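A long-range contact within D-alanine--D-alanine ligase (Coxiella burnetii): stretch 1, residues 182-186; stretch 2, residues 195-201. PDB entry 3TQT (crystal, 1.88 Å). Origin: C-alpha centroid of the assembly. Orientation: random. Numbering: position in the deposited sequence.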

# COMPACT_ATOMS: atom_id res chain seq x y z
N GLU A 182 1.27 -7.65 32.43
CA GLU A 182 1.37 -6.32 31.84
C GLU A 182 1.10 -6.34 30.33
O GLU A 182 1.52 -7.26 29.63
N LEU A 183 0.43 -5.31 29.85
CA LEU A 183 0.10 -5.17 28.43
C LEU A 183 0.73 -3.91 27.84
O LEU A 183 1.07 -2.97 28.56
N PHE A 184 0.88 -3.92 26.53
CA PHE A 184 1.22 -2.73 25.77
C PHE A 184 0.02 -2.27 24.97
O PHE A 184 -0.63 -3.07 24.30
N VAL A 185 -0.26 -0.98 25.03
CA VAL A 185 -1.24 -0.40 24.12
C VAL A 185 -0.47 0.44 23.12
O VAL A 185 0.16 1.42 23.50
N LYS A 186 -0.52 0.04 21.86
CA LYS A 186 0.35 0.55 20.80
C LYS A 186 -0.46 1.07 19.62
O LYS A 186 -1.40 0.42 19.19
N ALA A 195 3.49 6.61 21.38
CA ALA A 195 2.35 5.83 20.92
C ALA A 195 2.41 4.36 21.34
O ALA A 195 1.69 3.55 20.78
N THR A 196 3.26 4.04 22.32
CA THR A 196 3.35 2.69 22.87
C THR A 196 3.32 2.77 24.39
O THR A 196 4.28 3.20 25.02
N LEU A 197 2.20 2.36 24.98
CA LEU A 197 1.94 2.60 26.38
C LEU A 197 1.85 1.31 27.18
O LEU A 197 1.01 0.46 26.89
N PRO A 198 2.73 1.14 28.18
CA PRO A 198 2.65 -0.03 29.06
C PRO A 198 1.53 0.17 30.08
O PRO A 198 1.40 1.27 30.62
N VAL A 199 0.75 -0.87 30.32
CA VAL A 199 -0.37 -0.77 31.25
C VAL A 199 -0.40 -1.97 32.19
O VAL A 199 -0.19 -3.11 31.78
N LYS A 200 -0.68 -1.70 33.46
CA LYS A 200 -0.69 -2.72 34.50
C LYS A 200 -2.06 -2.84 35.17
O LYS A 200 -2.30 -3.77 35.95
N THR A 201 -2.96 -1.90 34.88
CA THR A 201 -4.30 -1.94 35.47
C THR A 201 -5.39 -1.68 34.43
O THR A 201 -5.11 -1.18 33.36

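What holds the two stretches together most firmly? Four backbone hydrogen bonds do, pairing antiparallel strands 183-186 and 196-199. Leu183 N donates to Val199 O at 3.0 Å, and Val199 N returns a bond to Leu183 O at 2.8 Å. Two residues further along, at the next hydrogen-bonded pair, Val185 N to Leu197 O and Leu197 N to Val185 O both measure 2.7 Å. All four are nearly straight.

Do side chains add polar links across the contact? None forms a hydrogen bond or salt bridge to the other stretch. The Lys186 amine NZ is satisfied elsewhere in the structure, as is Thr201 OG1, which caps the following helix and lies beyond reach of stretch 1. Weak CA-H...O contacts supplement the ladder instead, such as Lys186 CA to Ala195 O at 3.3 Å.

What packs on the face carrying Leu183, Val185, Leu197 and Val199? The two valines meet through Val185 CG2 and Val199 CG1 at 4.0 Å, with Val185 in t and Val199 in m. Val199 also receives Leu183, whose CB lies 3.5 Å from Val199 CG2; Leu183 has chi1 m but an off-well chi2 of 22°. Leu197, m then t, sits beside Val185, their CB atoms 4.5 Å apart.

How is the other face filled? Phe184, chi1 m, reaches across to Pro198, bringing CE1 within 3.8 Å of Pro198 CB, while its CD1 lies 4.3 Å from Thr196 CG2. Thr196, also m, offers that same methyl to Lys186, whose CG approaches it at 3.6 Å, so an aliphatic part of the lysine joins the packing. At the margin, extended Glu182 (chi1 and chi2 t) rests its CG 3.4 Å from Val199 O, and its OE2 lies 3.9 Å from Lys200 CG; the lysine's end leads away.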

# COMPACT_ATOMS: atom_id res chain seq x y z
CB GLU A 182 2.75 -5.71 32.13
CG GLU A 182 2.95 -4.31 31.55
CD GLU A 182 4.06 -3.53 32.24
OE1 GLU A 182 5.23 -3.63 31.82
OE2 GLU A 182 3.77 -2.79 33.21
CB LEU A 183 -1.41 -5.05 28.25
CG LEU A 183 -2.30 -6.29 28.21
CD1 LEU A 183 -1.67 -7.49 28.85
CD2 LEU A 183 -3.66 -5.98 28.82
CB PHE A 184 2.39 -3.02 24.82
CG PHE A 184 3.70 -3.15 25.51
CD1 PHE A 184 4.15 -2.13 26.33
CD2 PHE A 184 4.47 -4.29 25.35
CE1 PHE A 184 5.36 -2.25 26.99
CE2 PHE A 184 5.69 -4.40 26.01
CZ PHE A 184 6.13 -3.38 26.83
CB VAL A 185 -2.29 0.44 24.89
CG1 VAL A 185 -3.28 1.09 23.91
CG2 VAL A 185 -3.02 -0.45 25.91
CB LYS A 186 1.18 -0.61 20.22
CG LYS A 186 2.32 -1.14 21.06
CD LYS A 186 3.09 -2.17 20.21
CE LYS A 186 4.44 -2.55 20.81
NZ LYS A 186 4.30 -3.23 22.13
CB ALA A 195 2.21 5.93 19.41
CB THR A 196 4.65 1.97 22.43
OG1 THR A 196 4.66 1.83 21.01
CG2 THR A 196 4.74 0.60 23.06
CB LEU A 197 0.65 3.40 26.52
CG LEU A 197 0.60 4.70 25.72
CD1 LEU A 197 -0.70 5.44 25.99
CD2 LEU A 197 1.80 5.57 26.07
CB PRO A 198 4.01 -0.02 29.77
CG PRO A 198 4.37 1.42 29.84
CD PRO A 198 3.86 2.02 28.54
CB VAL A 199 -1.73 -0.66 30.53
CG1 VAL A 199 -1.75 0.56 29.59
CG2 VAL A 199 -2.02 -1.93 29.74
CB LYS A 200 0.38 -2.40 35.55
CG LYS A 200 1.17 -3.62 36.04
CD LYS A 200 2.05 -3.26 37.22
CE LYS A 200 1.33 -3.45 38.56
NZ LYS A 200 -0.10 -3.00 38.57
CB THR A 201 -4.47 -0.88 36.59
OG1 THR A 201 -4.42 0.43 36.02
CG2 THR A 201 -3.40 -1.03 37.64